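Local coordinates for protein agmatine ureohydrolase (Thermoplasma volcanium GSS1, PDB 3PZL) that probably hydrolyses agmatine to putrescine and urea, as a member of the arginase family that binds two manganese ions per subunit, at residues B[35-40]-B[296-301]; B[68-73]-B[78-83]. All coordinates share one frame; numbering follows the deposited sequence.

Contact 1: B[35-40]-B[296-301]; sequences AKYVVF and SREKYY
Strand 37-42, an inner strand of the eight-stranded parallel sheet of the arginase fold, meets the long C-terminal helix 281-303 here: Tyr37, which begins the strand, and Lys36 just before it reach across to Arg297 and Glu298 near the helix end. Their backbones stay well apart, with 10.4 Å between Lys36 CA and Glu298 CA, so side chains alone bridge the gap. Tyr37 does most of it. Its CG stands anti to the carbonyl carbon (chi1 -57°), which aims the phenol at the helix, and OH donates to Glu298 OE2 at 2.9 Å, on the anti lone pair of that oxygen. Tyr37 OH also accepts from Arg297 NH1 at 3.2 Å in a nearly straight bond (163° at the hydrogen), and the hydroxyl oxygen lies in the guanidinium plane. Ring and guanidinium planes are almost perpendicular, as are ring and carboxylate, and Glu298 CD comes up to the ring edge. An alanine here is likely to leave Arg297 NH1 and Glu298 OE2 without their shared hydroxyl and to open a gap beside Phe293 and Ile294 of the same helix, which the Tyr37 side chain touches. Lys36, exposed where Tyr37 is buried, runs its extended chain toward the same carboxylate. It pairs with the other oxygen in a salt bridge whose hydrogen bond is weak: Lys36 NZ lies 3.3 Å from Glu298 OE1.

Contact 2: B[68-73]-B[78-83]; sequences LESYEY and DLLASG
A short antiparallel beta hairpin of strands 71-72 and 77-78 joins these segments, and Asp78 faces Tyr71 in it as a non-hydrogen-bonded pair with CA atoms 4.3 Å apart. Asp78 comes first along the second segment. Its side chain projects from the same face of the two-stranded sheet as that of Tyr71, and Asp78 CB lies 4.2 Å from Tyr71 CD2. With CG anti to the backbone N (chi1 174°), Asp78 OD1 can accept from Leu80 N at 3.1 Å, closing an Asx turn; the donor sits well above the carboxylate plane. Asp78 OD2 instead forms a salt bridge with Arg186 of a neighbouring subunit, so one carboxylate serves both the turn and the subunit interface. Leu79 supplies the hydrogen bond between the segments: Leu79 N donates to Ser70 O at 2.8 Å, with 159° at the hydrogen and a C=O...N angle of 169°. The Leu79 side chain touches Gln291, which sets the hairpin against helix 281-303. Next, Leu80 turns its CG to Ser70 CB at 4.1 Å, an apolar touch at the surface, whereas Ser70 OG bonds to Asp27. Beyond Ala81, whose N returns to Asp78 O, Ser82 fastens the turn from its far end. Ser82 OG donates to Asp78 O at 2.8 Å, reaching that oxygen from the opposite face of the carbonyl plane to Ala81 N.

Gly83 ties the two contacts together: contact 2 ends on it just before strand 84-90, a neighbour of strand 37-42 in the parallel sheet. Gly83 O lies 2.8 Å from Lys36 N and 2.9 Å from Tyr37 N, both probable hydrogen bonds, consistent with the turn after the hairpin being held to the residues where strand 37-42 begins. Ser82 packs there too, with Ser82 O 3.3 Å from Tyr37 CD2 and Ser82 OG 3.8 Å from Glu298 CG. The centres of contact 1 and contact 2 are about 11 Å apart. Both lie away from the manganese-binding residues, and contact 2 is the more peripheral, its centre about 20 Å from the centre of the chain, against about 14 Å for the centre of contact 1.

Contact 1: B[35-40]-B[296-301]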
loop_
_atom_site.group_PDB
_atom_site.type_symbol
_atom_site.label_atom_id
_atom_site.label_comp_id
_atom_site.label_asym_id
_atom_site.label_seq_id
_atom_site.Cartn_x
_atom_site.Cartn_y
_atom_site.Cartn_z
ATOM N N ALA B 35 28.751 14.418 24.317
ATOM C CA ALA B 35 27.959 13.200 24.150
ATOM C C ALA B 35 28.704 11.923 24.508
ATOM O O ALA B 35 29.899 11.805 24.212
ATOM C CB ALA B 35 27.457 13.122 22.736
ATOM N N LYS B 36 27.999 10.971 25.130
ATOM C CA LYS B 36 28.563 9.632 25.418
ATOM C C LYS B 36 28.225 8.725 24.267
ATOM O O LYS B 36 29.040 7.897 23.836
ATOM C CB LYS B 36 27.992 8.990 26.697
ATOM C CG LYS B 36 28.183 9.756 28.027
ATOM C CD LYS B 36 27.782 8.876 29.199
ATOM C CE LYS B 36 27.406 9.676 30.453
ATOM N NZ LYS B 36 26.730 8.770 31.463
ATOM N N TYR B 37 26.998 8.884 23.784
ATOM C CA TYR B 37 26.479 8.073 22.676
ATOM C C TYR B 37 26.252 8.936 21.421
ATOM O O TYR B 37 25.522 9.921 21.434
ATOM C CB TYR B 37 25.189 7.347 23.084
ATOM C CG TYR B 37 25.317 6.465 24.301
ATOM C CD1 TYR B 37 25.799 5.157 24.186
ATOM C CD2 TYR B 37 24.945 6.921 25.559
ATOM C CE1 TYR B 37 25.904 4.329 25.299
ATOM C CE2 TYR B 37 25.048 6.101 26.680
ATOM C CZ TYR B 37 25.528 4.809 26.538
ATOM O OH TYR B 37 25.653 3.971 27.626
ATOM N N VAL B 38 26.902 8.557 20.339
ATOM C CA VAL B 38 26.855 9.344 19.150
ATOM C C VAL B 38 26.210 8.525 18.039
ATOM O O VAL B 38 26.774 7.541 17.534
ATOM C CB VAL B 38 28.258 9.795 18.773
ATOM C CG1 VAL B 38 28.210 10.691 17.564
ATOM C CG2 VAL B 38 28.872 10.523 19.930
ATOM N N VAL B 39 25.005 8.949 17.686
ATOM C CA VAL B 39 24.161 8.275 16.713
ATOM C C VAL B 39 24.352 8.963 15.385
ATOM O O VAL B 39 24.316 10.197 15.311
ATOM C CB VAL B 39 22.678 8.384 17.116
ATOM C CG1 VAL B 39 21.776 8.062 15.950
ATOM C CG2 VAL B 39 22.394 7.499 18.306
ATOM N N PHE B 40 24.563 8.166 14.342
ATOM C CA PHE B 40 24.758 8.697 13.011
ATOM C C PHE B 40 24.281 7.737 11.933
ATOM O O PHE B 40 24.352 6.525 12.083
ATOM C CB PHE B 40 26.227 9.115 12.781
ATOM C CG PHE B 40 27.215 7.990 12.906
ATOM C CD1 PHE B 40 27.813 7.704 14.121
ATOM C CD2 PHE B 40 27.547 7.219 11.796
ATOM C CE1 PHE B 40 28.716 6.655 14.228
ATOM C CE2 PHE B 40 28.449 6.191 11.902
ATOM C CZ PHE B 40 29.036 5.907 13.112
ATOM N N SER B 296 20.022 -0.072 28.909
ATOM C CA SER B 296 20.541 -1.174 29.712
ATOM C C SER B 296 22.012 -0.972 30.055
ATOM O O SER B 296 22.493 -1.447 31.089
ATOM C CB SER B 296 20.367 -2.507 29.011
ATOM O OG SER B 296 21.213 -2.554 27.894
ATOM N N ARG B 297 22.734 -0.274 29.189
ATOM C CA ARG B 297 24.116 0.065 29.491
ATOM C C ARG B 297 24.212 1.105 30.608
ATOM O O ARG B 297 25.090 1.007 31.468
ATOM C CB ARG B 297 24.838 0.573 28.243
ATOM C CG ARG B 297 26.306 0.773 28.446
ATOM C CD ARG B 297 27.017 0.906 27.118
ATOM N NE ARG B 297 28.473 0.821 27.265
ATOM C CZ ARG B 297 29.232 1.839 27.638
ATOM N NH1 ARG B 297 28.665 3.009 27.881
ATOM N NH2 ARG B 297 30.547 1.700 27.750
ATOM N N GLU B 298 23.313 2.087 30.599
ATOM C CA GLU B 298 23.297 3.101 31.628
ATOM C C GLU B 298 22.920 2.496 32.956
ATOM O O GLU B 298 23.420 2.946 33.997
ATOM C CB GLU B 298 22.340 4.254 31.280
ATOM C CG GLU B 298 22.852 5.217 30.196
ATOM C CD GLU B 298 24.160 5.905 30.568
ATOM O OE1 GLU B 298 24.192 6.633 31.562
ATOM O OE2 GLU B 298 25.157 5.746 29.855
ATOM N N LYS B 299 22.038 1.490 32.920
ATOM C CA LYS B 299 21.622 0.752 34.132
ATOM C C LYS B 299 22.815 0.076 34.771
ATOM O O LYS B 299 22.893 -0.010 35.986
ATOM C CB LYS B 299 20.580 -0.313 33.823
ATOM C CG LYS B 299 19.890 -0.907 35.041
ATOM C CD LYS B 299 19.388 -2.345 34.749
ATOM C CE LYS B 299 18.045 -2.675 35.443
ATOM N NZ LYS B 299 18.194 -2.946 36.885
ATOM N N TYR B 300 23.746 -0.394 33.948
ATOM C CA TYR B 300 24.912 -1.070 34.459
ATOM C C TYR B 300 25.807 -0.068 35.165
ATOM O O TYR B 300 26.235 -0.314 36.295
ATOM C CB TYR B 300 25.670 -1.841 33.360
ATOM C CG TYR B 300 26.829 -2.639 33.906
ATOM C CD1 TYR B 300 26.664 -3.951 34.316
ATOM C CD2 TYR B 300 28.086 -2.066 34.045
ATOM C CE1 TYR B 300 27.729 -4.671 34.842
ATOM C CE2 TYR B 300 29.146 -2.769 34.564
ATOM C CZ TYR B 300 28.968 -4.067 34.957
ATOM O OH TYR B 300 30.045 -4.765 35.477
ATOM N N TYR B 301 26.064 1.061 34.513
ATOM C CA TYR B 301 26.956 2.083 35.072
ATOM C C TYR B 301 26.378 2.894 36.207
ATOM O O TYR B 301 27.115 3.550 36.925
ATOM C CB TYR B 301 27.591 2.955 33.982
ATOM C CG TYR B 301 28.424 2.059 33.093
ATOM C CD1 TYR B 301 29.743 1.684 33.457
ATOM C CD2 TYR B 301 27.862 1.488 31.928
ATOM C CE1 TYR B 301 30.488 0.809 32.651
ATOM C CE2 TYR B 301 28.583 0.623 31.118
ATOM C CZ TYR B 301 29.897 0.277 31.477
ATOM O OH TYR B 301 30.623 -0.584 30.658
#

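Contact 2: B[68-73]-B[78-83]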
loop_
_atom_site.group_PDB
_atom_site.type_symbol
_atom_site.label_atom_id
_atom_site.label_comp_id
_atom_site.label_asym_id
_atom_site.label_seq_id
_atom_site.Cartn_x
_atom_site.Cartn_y
_atom_site.Cartn_z
ATOM N N LEU B 68 8.119 6.925 20.917
ATOM C CA LEU B 68 8.693 6.321 22.114
ATOM C C LEU B 68 8.792 7.327 23.238
ATOM O O LEU B 68 8.960 8.525 22.994
ATOM C CB LEU B 68 10.097 5.754 21.818
ATOM C CG LEU B 68 10.224 4.684 20.741
ATOM C CD1 LEU B 68 11.637 4.511 20.334
ATOM C CD2 LEU B 68 9.618 3.348 21.156
ATOM N N GLU B 69 8.709 6.836 24.471
ATOM C CA GLU B 69 8.936 7.624 25.682
ATOM C C GLU B 69 10.422 7.925 25.894
ATOM O O GLU B 69 11.274 7.092 25.536
ATOM C CB GLU B 69 8.428 6.855 26.885
ATOM C CG GLU B 69 6.925 6.652 26.908
ATOM C CD GLU B 69 6.145 7.974 27.022
ATOM O OE1 GLU B 69 6.796 9.050 27.159
ATOM O OE2 GLU B 69 4.880 7.937 26.975
ATOM N N SER B 70 10.745 9.090 26.481
ATOM C CA SER B 70 12.137 9.405 26.761
ATOM C C SER B 70 12.670 8.571 27.940
ATOM O O SER B 70 13.888 8.477 28.182
ATOM C CB SER B 70 12.320 10.885 27.043
ATOM O OG SER B 70 11.640 11.663 26.083
ATOM N N TYR B 71 11.757 7.951 28.680
ATOM C CA TYR B 71 12.149 7.176 29.832
ATOM C C TYR B 71 11.851 5.720 29.570
ATOM O O TYR B 71 10.737 5.371 29.145
ATOM C CB TYR B 71 11.376 7.652 31.053
ATOM C CG TYR B 71 11.597 6.831 32.291
ATOM C CD1 TYR B 71 10.754 5.758 32.599
ATOM C CD2 TYR B 71 12.636 7.133 33.163
ATOM C CE1 TYR B 71 10.951 5.002 33.747
ATOM C CE2 TYR B 71 12.848 6.390 34.309
ATOM C CZ TYR B 71 12.003 5.317 34.604
ATOM O OH TYR B 71 12.203 4.577 35.755
ATOM N N GLU B 72 12.836 4.863 29.827
ATOM C CA GLU B 72 12.677 3.452 29.564
ATOM C C GLU B 72 12.321 2.695 30.837
ATOM O O GLU B 72 13.121 2.561 31.762
ATOM C CB GLU B 72 13.908 2.851 28.886
ATOM C CG GLU B 72 13.878 1.326 28.902
ATOM C CD GLU B 72 13.153 0.724 27.740
ATOM O OE1 GLU B 72 13.115 1.361 26.677
ATOM O OE2 GLU B 72 12.622 -0.373 27.861
ATOM N N TYR B 73 11.105 2.177 30.854
ATOM C CA TYR B 73 10.490 1.617 32.053
ATOM C C TYR B 73 11.269 0.430 32.627
ATOM O O TYR B 73 11.513 0.346 33.823
ATOM C CB TYR B 73 9.055 1.219 31.701
ATOM C CG TYR B 73 8.269 0.615 32.813
ATOM C CD1 TYR B 73 7.675 -0.643 32.671
ATOM C CD2 TYR B 73 8.090 1.313 34.014
ATOM C CE1 TYR B 73 6.932 -1.194 33.717
ATOM C CE2 TYR B 73 7.360 0.763 35.064
ATOM C CZ TYR B 73 6.795 -0.480 34.912
ATOM O OH TYR B 73 6.086 -0.995 35.970
ATOM N N ASP B 78 16.417 7.453 32.213
ATOM C CA ASP B 78 15.942 8.583 31.422
ATOM C C ASP B 78 16.964 8.872 30.311
ATOM O O ASP B 78 18.112 9.252 30.572
ATOM C CB ASP B 78 15.726 9.802 32.330
ATOM C CG ASP B 78 15.365 11.063 31.562
ATOM O OD1 ASP B 78 14.890 10.977 30.402
ATOM O OD2 ASP B 78 15.551 12.160 32.140
ATOM N N LEU B 79 16.529 8.689 29.069
ATOM C CA LEU B 79 17.416 8.831 27.926
ATOM C C LEU B 79 17.823 10.269 27.651
ATOM O O LEU B 79 18.884 10.515 27.097
ATOM C CB LEU B 79 16.772 8.194 26.713
ATOM C CG LEU B 79 16.644 6.683 26.870
ATOM C CD1 LEU B 79 15.704 6.166 25.824
ATOM C CD2 LEU B 79 17.996 5.995 26.740
ATOM N N LEU B 80 16.973 11.206 28.071
ATOM C CA LEU B 80 17.223 12.624 27.942
ATOM C C LEU B 80 18.446 13.034 28.735
ATOM O O LEU B 80 19.129 14.007 28.391
ATOM C CB LEU B 80 16.008 13.406 28.435
ATOM C CG LEU B 80 15.080 13.910 27.338
ATOM C CD1 LEU B 80 13.998 14.807 27.910
ATOM C CD2 LEU B 80 15.910 14.645 26.268
ATOM N N ALA B 81 18.722 12.292 29.800
ATOM C CA ALA B 81 19.878 12.557 30.621
ATOM C C ALA B 81 20.955 11.470 30.433
ATOM O O ALA B 81 21.790 11.242 31.313
ATOM C CB ALA B 81 19.454 12.682 32.071
ATOM N N SER B 82 20.945 10.813 29.282
ATOM C CA SER B 82 21.981 9.834 28.975
ATOM C C SER B 82 23.057 10.252 27.947
ATOM O O SER B 82 23.776 9.422 27.437
ATOM C CB SER B 82 21.316 8.537 28.546
ATOM O OG SER B 82 20.453 8.095 29.573
ATOM N N GLY B 83 23.178 11.541 27.654
ATOM C CA GLY B 83 24.274 12.009 26.818
ATOM C C GLY B 83 24.238 11.469 25.396
ATOM O O GLY B 83 25.202 10.882 24.929
#